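PDB 1ZBM: 1,4-dihydroxy-6-naphtoate synthase from Archaeoglobus fulgidus, which probably catalyses the conversion of cyclic dehypoxanthinylfutalosinate into 1,4-dihydroxy-6-naphthoate and dihydroxyacetone, a step in menaquinone biosynthesis. Local coordinates for residues Y59-I64 against G184-R189; Y76-A81 against Y247-S252; I99-K104 against V145-L150. All coordinates share one frame; numbering follows the deposited sequence.

Contact 1 (Y59-I64 against G184-R189)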
loop_
_atom_site.group_PDB
_atom_site.type_symbol
_atom_site.label_atom_id
_atom_site.label_comp_id
_atom_site.label_asym_id
_atom_site.label_seq_id
_atom_site.Cartn_x
_atom_site.Cartn_y
_atom_site.Cartn_z
ATOM N N TYR A 59 -5.550 15.056 -6.433
ATOM C CA TYR A 59 -4.278 15.068 -7.144
ATOM C C TYR A 59 -4.333 14.414 -8.521
ATOM O O TYR A 59 -5.228 13.619 -8.813
ATOM C CB TYR A 59 -3.208 14.382 -6.291
ATOM C CG TYR A 59 -3.195 14.846 -4.855
ATOM C CD1 TYR A 59 -2.848 16.156 -4.521
ATOM C CD2 TYR A 59 -3.541 13.978 -3.826
ATOM C CE1 TYR A 59 -2.848 16.582 -3.192
ATOM C CE2 TYR A 59 -3.544 14.392 -2.504
ATOM C CZ TYR A 59 -3.200 15.687 -2.187
ATOM O OH TYR A 59 -3.212 16.085 -0.867
ATOM N N GLU A 60 -3.374 14.773 -9.368
ATOM C CA GLU A 60 -3.286 14.200 -10.702
ATOM C C GLU A 60 -2.858 12.745 -10.589
ATOM O O GLU A 60 -3.367 11.886 -11.301
ATOM C CB GLU A 60 -2.260 14.948 -11.554
ATOM C CG GLU A 60 -2.757 16.236 -12.165
ATOM C CD GLU A 60 -2.677 17.428 -11.233
ATOM O OE1 GLU A 60 -2.110 17.307 -10.120
ATOM O OE2 GLU A 60 -3.179 18.501 -11.632
ATOM N N VAL A 61 -1.907 12.478 -9.699
ATOM C CA VAL A 61 -1.406 11.118 -9.482
ATOM C C VAL A 61 -1.299 10.868 -7.977
ATOM O O VAL A 61 -0.640 11.622 -7.264
ATOM C CB VAL A 61 0.006 10.915 -10.090
ATOM C CG1 VAL A 61 0.466 9.480 -9.845
ATOM C CG2 VAL A 61 0.001 11.216 -11.584
ATOM N N THR A 62 -1.932 9.809 -7.494
ATOM C CA THR A 62 -1.874 9.508 -6.073
ATOM C C THR A 62 -1.796 8.023 -5.769
ATOM O O THR A 62 -2.384 7.214 -6.482
ATOM C CB THR A 62 -3.112 10.073 -5.332
ATOM O OG1 THR A 62 -3.063 9.688 -3.952
ATOM C CG2 THR A 62 -4.391 9.529 -5.939
ATOM N N ALA A 63 -1.058 7.653 -4.724
ATOM C CA ALA A 63 -0.994 6.246 -4.338
ATOM C C ALA A 63 -2.388 6.007 -3.768
ATOM O O ALA A 63 -3.080 6.961 -3.410
ATOM C CB ALA A 63 0.062 6.028 -3.256
ATOM N N ILE A 64 -2.805 4.753 -3.684
ATOM C CA ILE A 64 -4.131 4.448 -3.158
ATOM C C ILE A 64 -4.343 2.946 -3.039
ATOM O O ILE A 64 -3.968 2.187 -3.930
ATOM C CB ILE A 64 -5.236 5.021 -4.068
ATOM C CG1 ILE A 64 -6.603 4.822 -3.418
ATOM C CG2 ILE A 64 -5.229 4.307 -5.410
ATOM C CD1 ILE A 64 -7.741 5.399 -4.217
ATOM N N GLY A 184 -1.399 -1.947 -2.594
ATOM C CA GLY A 184 -1.409 -0.525 -2.864
ATOM C C GLY A 184 -1.270 -0.324 -4.356
ATOM O O GLY A 184 -0.624 -1.124 -5.031
ATOM N N LEU A 185 -1.869 0.732 -4.888
ATOM C CA LEU A 185 -1.788 0.983 -6.323
ATOM C C LEU A 185 -1.431 2.429 -6.644
ATOM O O LEU A 185 -1.633 3.336 -5.835
ATOM C CB LEU A 185 -3.135 0.670 -6.975
ATOM C CG LEU A 185 -3.797 -0.693 -6.781
ATOM C CD1 LEU A 185 -5.238 -0.605 -7.261
ATOM C CD2 LEU A 185 -3.041 -1.773 -7.537
ATOM N N ASN A 186 -0.899 2.647 -7.834
ATOM C CA ASN A 186 -0.617 4.005 -8.235
ATOM C C ASN A 186 -1.775 4.358 -9.158
ATOM O O ASN A 186 -2.050 3.642 -10.113
ATOM C CB ASN A 186 0.717 4.121 -8.968
ATOM C CG ASN A 186 1.618 5.163 -8.344
ATOM O OD1 ASN A 186 2.526 5.696 -8.990
ATOM N ND2 ASN A 186 1.376 5.458 -7.073
ATOM N N ALA A 187 -2.456 5.457 -8.850
ATOM C CA ALA A 187 -3.614 5.890 -9.610
ATOM C C ALA A 187 -3.419 7.249 -10.289
ATOM O O ALA A 187 -2.918 8.198 -9.676
ATOM C CB ALA A 187 -4.823 5.942 -8.685
ATOM N N ILE A 188 -3.827 7.338 -11.555
ATOM C CA ILE A 188 -3.708 8.583 -12.311
ATOM C C ILE A 188 -5.082 9.053 -12.806
ATOM O O ILE A 188 -5.823 8.289 -13.419
ATOM C CB ILE A 188 -2.702 8.431 -13.508
ATOM C CG1 ILE A 188 -2.567 9.754 -14.271
ATOM C CG2 ILE A 188 -3.145 7.337 -14.439
ATOM C CD1 ILE A 188 -1.417 9.754 -15.252
ATOM N N ARG A 189 -5.403 10.317 -12.519
ATOM C CA ARG A 189 -6.683 10.914 -12.884
ATOM C C ARG A 189 -6.951 10.689 -14.373
ATOM O O ARG A 189 -6.031 10.737 -15.186
ATOM C CB ARG A 189 -6.679 12.415 -12.521
ATOM C CG ARG A 189 -8.040 12.976 -12.053
ATOM C CD ARG A 189 -7.921 14.297 -11.260
ATOM N NE ARG A 189 -7.396 15.398 -12.066
ATOM C CZ ARG A 189 -6.879 16.523 -11.570
ATOM N NH1 ARG A 189 -6.813 16.714 -10.255
ATOM N NH2 ARG A 189 -6.410 17.452 -12.398
#
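T62 and A187 form the hydrogen-bonded pair at the heart of this antiparallel ladder, with T62 N to A187 O and A187 N to T62 O both at 2.9 Å. Packing is tightest on the face that carries T62, I64, L185 and A187. There I64 CG2 rests on A187 CB at 3.7 Å, and alanine suits this place because its lone methyl lets the branched neighbour come close. T62 keeps its hydroxyl satisfied locally, OG1 binding A63 O at 2.8 Å on a lone pair in the carbonyl plane. On the other face V61 CG2, anti to its own carbonyl carbon and beside the backbone N, meets I188 CG1 at 4.0 Å.

The E60 end is looser and partly exposed. R189 N still gives a nearly straight bond to E60 O (2.8 Å, 173°), but the side-chain salt bridge from E60 OE2 to R189 NH2 is long at 3.5 Å. Carboxylate and guanidinium planes stand 48° apart, with E60 CG over one guanidinium face, offset toward its rim. E60 OE1 is hydrogen-bonded to R13 N, and R189 NE forms a salt bridge with D191 OD1.

In the 2-1-3-5-4 sheet, characteristic of type 2 periplasmic-binding-protein folds, strand 61-65 lies between 11-16 and 181-189, strand 76-86 flanks 181-189, and helix 47-53 packs on T62 and I64.

Contact 2 (Y76-A81 against Y247-S252)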
loop_
_atom_site.group_PDB
_atom_site.type_symbol
_atom_site.label_atom_id
_atom_site.label_comp_id
_atom_site.label_asym_id
_atom_site.label_seq_id
_atom_site.Cartn_x
_atom_site.Cartn_y
_atom_site.Cartn_z
ATOM N N TYR A 76 -10.452 7.888 -11.723
ATOM C CA TYR A 76 -9.068 7.433 -11.733
ATOM C C TYR A 76 -8.889 6.095 -12.432
ATOM O O TYR A 76 -9.818 5.293 -12.484
ATOM C CB TYR A 76 -8.573 7.288 -10.291
ATOM C CG TYR A 76 -8.214 8.584 -9.589
ATOM C CD1 TYR A 76 -7.001 9.226 -9.847
ATOM C CD2 TYR A 76 -9.085 9.166 -8.666
ATOM C CE1 TYR A 76 -6.660 10.413 -9.206
ATOM C CE2 TYR A 76 -8.757 10.353 -8.019
ATOM C CZ TYR A 76 -7.541 10.974 -8.296
ATOM O OH TYR A 76 -7.227 12.158 -7.690
ATOM N N ARG A 77 -7.702 5.853 -12.978
ATOM C CA ARG A 77 -7.420 4.557 -13.588
ATOM C C ARG A 77 -6.103 4.075 -12.996
ATOM O O ARG A 77 -5.292 4.879 -12.532
ATOM C CB ARG A 77 -7.314 4.642 -15.108
ATOM C CG ARG A 77 -6.006 5.149 -15.643
ATOM C CD ARG A 77 -5.979 4.977 -17.149
ATOM N NE ARG A 77 -4.840 5.653 -17.755
ATOM C CZ ARG A 77 -3.582 5.240 -17.654
ATOM N NH1 ARG A 77 -3.290 4.139 -16.965
ATOM N NH2 ARG A 77 -2.617 5.926 -18.255
ATOM N N ILE A 78 -5.894 2.764 -13.001
ATOM C CA ILE A 78 -4.683 2.198 -12.434
ATOM C C ILE A 78 -3.476 2.402 -13.326
ATOM O O ILE A 78 -3.513 2.105 -14.519
ATOM C CB ILE A 78 -4.836 0.698 -12.171
ATOM C CG1 ILE A 78 -6.096 0.445 -11.335
ATOM C CG2 ILE A 78 -3.613 0.190 -11.415
ATOM C CD1 ILE A 78 -6.570 -0.998 -11.363
ATOM N N LEU A 79 -2.400 2.931 -12.750
ATOM C CA LEU A 79 -1.172 3.151 -13.518
ATOM C C LEU A 79 -0.385 1.837 -13.545
ATOM O O LEU A 79 -0.292 1.144 -12.537
ATOM C CB LEU A 79 -0.357 4.261 -12.865
ATOM C CG LEU A 79 0.732 4.864 -13.732
ATOM C CD1 LEU A 79 0.123 5.690 -14.875
ATOM C CD2 LEU A 79 1.602 5.757 -12.837
ATOM N N SER A 80 0.189 1.486 -14.685
ATOM C CA SER A 80 0.913 0.219 -14.769
ATOM C C SER A 80 2.063 0.074 -13.771
ATOM O O SER A 80 2.407 -1.039 -13.394
ATOM C CB SER A 80 1.426 0.008 -16.190
ATOM O OG SER A 80 0.332 0.046 -17.116
ATOM N N ALA A 81 2.628 1.192 -13.323
ATOM C CA ALA A 81 3.739 1.175 -12.382
ATOM C C ALA A 81 3.419 1.848 -11.048
ATOM O O ALA A 81 2.693 2.847 -10.995
ATOM C CB ALA A 81 4.953 1.850 -13.010
ATOM N N TYR A 247 7.172 -2.465 -11.133
ATOM C CA TYR A 247 7.664 -1.909 -12.384
ATOM C C TYR A 247 6.611 -1.973 -13.484
ATOM O O TYR A 247 6.484 -1.041 -14.275
ATOM C CB TYR A 247 8.925 -2.634 -12.848
ATOM C CG TYR A 247 9.551 -1.999 -14.068
ATOM C CD1 TYR A 247 10.346 -0.857 -13.958
ATOM C CD2 TYR A 247 9.342 -2.535 -15.338
ATOM C CE1 TYR A 247 10.923 -0.271 -15.084
ATOM C CE2 TYR A 247 9.908 -1.957 -16.467
ATOM C CZ TYR A 247 10.701 -0.826 -16.334
ATOM O OH TYR A 247 11.279 -0.284 -17.452
ATOM N N ASN A 248 5.865 -3.076 -13.528
ATOM C CA ASN A 248 4.810 -3.279 -14.526
ATOM C C ASN A 248 3.814 -4.324 -14.007
ATOM O O ASN A 248 4.178 -5.478 -13.779
ATOM C CB ASN A 248 5.430 -3.765 -15.846
ATOM C CG ASN A 248 4.428 -3.805 -16.985
ATOM O OD1 ASN A 248 3.780 -2.806 -17.282
ATOM N ND2 ASN A 248 4.304 -4.955 -17.636
HETATM N N MSE A 249 2.560 -3.931 -13.826
HETATM C CA MSE A 249 1.563 -4.873 -13.324
HETATM C C MSE A 249 1.315 -5.993 -14.340
HETATM O O MSE A 249 0.800 -5.749 -15.424
HETATM C CB MSE A 249 0.253 -4.143 -13.027
HETATM C CG MSE A 249 -0.712 -4.920 -12.159
HETATM SE SE MSE A 249 -2.339 -3.915 -11.876
HETATM C CE MSE A 249 -1.680 -2.710 -10.508
ATOM N N PRO A 250 1.684 -7.241 -14.000
ATOM C CA PRO A 250 1.481 -8.365 -14.925
ATOM C C PRO A 250 0.019 -8.784 -15.018
ATOM O O PRO A 250 -0.811 -8.336 -14.221
ATOM C CB PRO A 250 2.366 -9.454 -14.335
ATOM C CG PRO A 250 2.239 -9.210 -12.854
ATOM C CD PRO A 250 2.371 -7.685 -12.770
ATOM N N GLU A 251 -0.295 -9.650 -15.977
ATOM C CA GLU A 251 -1.670 -10.110 -16.158
ATOM C C GLU A 251 -2.259 -10.776 -14.917
ATOM O O GLU A 251 -3.435 -10.587 -14.621
ATOM C CB GLU A 251 -1.766 -11.065 -17.365
ATOM C CG GLU A 251 -1.459 -10.408 -18.713
ATOM C CD GLU A 251 0.032 -10.305 -19.012
ATOM O OE1 GLU A 251 0.825 -10.105 -18.059
ATOM O OE2 GLU A 251 0.412 -10.422 -20.205
ATOM N N SER A 252 -1.443 -11.535 -14.186
ATOM C CA SER A 252 -1.902 -12.233 -12.988
ATOM C C SER A 252 -2.434 -11.281 -11.928
ATOM O O SER A 252 -3.431 -11.575 -11.267
ATOM C CB SER A 252 -0.778 -13.107 -12.399
ATOM O OG SER A 252 0.319 -12.334 -11.937
#
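S80 O takes two donors from the chain that links helices 244-247 and 251-265: the N-H of M249 at 2.9 Å, and a weaker CA-H contact from N248 CA at 3.5 Å. The M249 bond lies in the plane of the S80 carbonyl, though its angle at hydrogen, 144°, is some way from straight. In this fold of the type 2 periplasmic-binding-protein kind, the contact ties the run 76-86, at the border of one sheet, to the junction of two C-terminal helices. Y247 stands at the end of the first of them, N248 is the first residue to leave the helical conformation, and P250 is the N-cap of the next helix. The N-H of M249, in the short link between the two, is thus the one that goes to S80 O.

Beside the polar bond, small residues permit a close approach. A81 CB comes to 3.5 Å from Y247 O, a carbonyl that also receives R205 NE from helix 194-213. S80 CB lies 3.8 Å from N248 OD1, which has a weak bond of its own to R205 NH2. One arginine thus meets both the helix end and the asparagine side chain.

M249, modelled as selenomethionine, extends across to I78. Its flexible, unbranched chain suits a partly exposed site where it also touches L185 of strand 181-189 and D254 of helix 251-265. CG is anti to the backbone N (chi1 -164°) and SE continues the extended chain, before chi3 of -79° turns CE aside. The two side chains cross at about a right angle, M249 CE meeting I78 CG2 at 3.6 Å.

Contact 3 (I99-K104 against V145-L150)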
loop_
_atom_site.group_PDB
_atom_site.type_symbol
_atom_site.label_atom_id
_atom_site.label_comp_id
_atom_site.label_asym_id
_atom_site.label_seq_id
_atom_site.Cartn_x
_atom_site.Cartn_y
_atom_site.Cartn_z
ATOM N N ILE A 99 -5.807 -16.083 19.604
ATOM C CA ILE A 99 -7.241 -15.889 19.814
ATOM C C ILE A 99 -7.948 -16.208 18.508
ATOM O O ILE A 99 -7.291 -16.454 17.503
ATOM C CB ILE A 99 -7.578 -14.437 20.233
ATOM C CG1 ILE A 99 -6.774 -13.437 19.399
ATOM C CG2 ILE A 99 -7.302 -14.247 21.713
ATOM C CD1 ILE A 99 -7.002 -11.997 19.805
ATOM N N SER A 100 -9.277 -16.201 18.507
ATOM C CA SER A 100 -10.016 -16.510 17.288
ATOM C C SER A 100 -10.363 -15.279 16.451
ATOM O O SER A 100 -10.527 -15.384 15.233
ATOM C CB SER A 100 -11.301 -17.281 17.616
ATOM O OG SER A 100 -12.248 -16.455 18.270
ATOM N N LEU A 101 -10.478 -14.126 17.104
ATOM C CA LEU A 101 -10.807 -12.858 16.447
ATOM C C LEU A 101 -12.302 -12.600 16.274
ATOM O O LEU A 101 -12.721 -11.454 16.098
ATOM C CB LEU A 101 -10.120 -12.742 15.079
ATOM C CG LEU A 101 -8.604 -12.470 15.036
ATOM C CD1 LEU A 101 -8.129 -12.388 13.582
ATOM C CD2 LEU A 101 -8.298 -11.183 15.771
ATOM N N ASP A 102 -13.110 -13.653 16.317
ATOM C CA ASP A 102 -14.553 -13.482 16.163
ATOM C C ASP A 102 -15.150 -12.752 17.367
ATOM O O ASP A 102 -14.977 -13.169 18.512
ATOM C CB ASP A 102 -15.225 -14.844 15.958
ATOM C CG ASP A 102 -14.819 -15.496 14.641
ATOM O OD1 ASP A 102 -13.678 -16.001 14.546
ATOM O OD2 ASP A 102 -15.639 -15.486 13.692
ATOM N N GLY A 103 -15.847 -11.654 17.092
ATOM C CA GLY A 103 -16.450 -10.864 18.154
ATOM C C GLY A 103 -15.465 -9.924 18.837
ATOM O O GLY A 103 -15.857 -9.063 19.624
ATOM N N LYS A 104 -14.183 -10.076 18.519
ATOM C CA LYS A 104 -13.130 -9.259 19.118
ATOM C C LYS A 104 -13.048 -7.830 18.572
ATOM O O LYS A 104 -13.585 -7.518 17.503
ATOM C CB LYS A 104 -11.782 -9.949 18.927
ATOM C CG LYS A 104 -11.675 -11.318 19.583
ATOM C CD LYS A 104 -11.837 -11.240 21.095
ATOM C CE LYS A 104 -11.485 -12.568 21.760
ATOM N NZ LYS A 104 -12.252 -13.697 21.176
ATOM N N VAL A 145 -7.153 -2.965 22.897
ATOM C CA VAL A 145 -7.945 -3.725 21.951
ATOM C C VAL A 145 -7.522 -5.197 22.037
ATOM O O VAL A 145 -6.581 -5.535 22.762
ATOM C CB VAL A 145 -7.742 -3.195 20.507
ATOM C CG1 VAL A 145 -8.228 -1.751 20.410
ATOM C CG2 VAL A 145 -6.259 -3.267 20.119
ATOM N N ASP A 146 -8.210 -6.084 21.328
ATOM C CA ASP A 146 -7.822 -7.495 21.369
ATOM C C ASP A 146 -6.759 -7.789 20.328
ATOM O O ASP A 146 -5.889 -8.636 20.537
ATOM C CB ASP A 146 -9.024 -8.406 21.113
ATOM C CG ASP A 146 -10.125 -8.223 22.146
ATOM O OD1 ASP A 146 -11.020 -7.385 21.921
ATOM O OD2 ASP A 146 -10.081 -8.914 23.183
ATOM N N ALA A 147 -6.836 -7.089 19.200
ATOM C CA ALA A 147 -5.881 -7.307 18.124
ATOM C C ALA A 147 -5.698 -6.080 17.252
ATOM O O ALA A 147 -6.477 -5.134 17.332
ATOM C CB ALA A 147 -6.324 -8.489 17.274
ATOM N N GLY A 148 -4.654 -6.108 16.425
ATOM C CA GLY A 148 -4.363 -4.995 15.542
ATOM C C GLY A 148 -3.971 -5.438 14.148
ATOM O O GLY A 148 -3.292 -6.453 13.976
ATOM N N LEU A 149 -4.417 -4.679 13.153
ATOM C CA LEU A 149 -4.113 -4.960 11.758
ATOM C C LEU A 149 -2.906 -4.108 11.370
ATOM O O LEU A 149 -2.925 -2.890 11.524
ATOM C CB LEU A 149 -5.320 -4.601 10.886
ATOM C CG LEU A 149 -5.251 -4.940 9.396
ATOM C CD1 LEU A 149 -5.043 -6.450 9.199
ATOM C CD2 LEU A 149 -6.548 -4.499 8.750
ATOM N N LEU A 150 -1.859 -4.756 10.873
ATOM C CA LEU A 150 -0.625 -4.079 10.486
ATOM C C LEU A 150 -0.427 -4.117 8.983
ATOM O O LEU A 150 -0.228 -5.189 8.411
ATOM C CB LEU A 150 0.565 -4.773 11.144
ATOM C CG LEU A 150 0.421 -5.043 12.631
ATOM C CD1 LEU A 150 1.541 -5.938 13.127
ATOM C CD2 LEU A 150 0.414 -3.706 13.370
#
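A type II beta turn from L101 to K104, closed by K104 N to L101 O at 3.1 Å, brings L101 and K104 against D146 and A147, where strand 147-150 begins, and I99, just before the turn, joins them. G103 takes a positive phi of 81° in the turn, a conformation easy for a residue without a side chain.

L101 CD2 packs on A147 CB at 3.7 Å, a long leucine reaching a small methyl. I99 has CG1 between N and the carbonyl carbon (chi1 43°), and an extended chi2 of -177° carries CD1 out to 3.6 Å from D146 O. K104 and D146 cross at about a right angle, K104 CD meeting D146 OD2 at 3.6 Å. Their charges are not in contact, K104 NZ staying 5.6 Å from D146 OD2, so any attraction is probably modest. D146 OD1 instead accepts the N-H of R105. An alanine in place of D146 would probably leave that R105 N-H without its carboxylate acceptor and K104 CD without the carboxylate it lies against.

L101 also packs against V93, I106 and V166. Strand 147-150 runs between strands 105-108 and 92-95 in the second sheet, and helix 136-141 packs on V145 and L150.

Contacts 1 and 2 both reach one sheet, through neighbouring strands 181-189 and 76-86, whereas contact 3 packs a loop on the other, on the opposite side of the chain's centre, its centre about 31 Å from that of contact 1. Contact 1 is buried and depends on a regular backbone ladder; contact 2 lies at the surface, with one backbone bond and a methyl contact; contact 3, partly buried, has no hydrogen bond between its segments and relies on side-chain packing. The first two touch directly: L79 N probably bonds N186 O, and Y76 OH probably bonds Y59 O. In sequence, contact 3 is nested within the loops closed by both others, as expected when the chain crosses to a second lobe and returns.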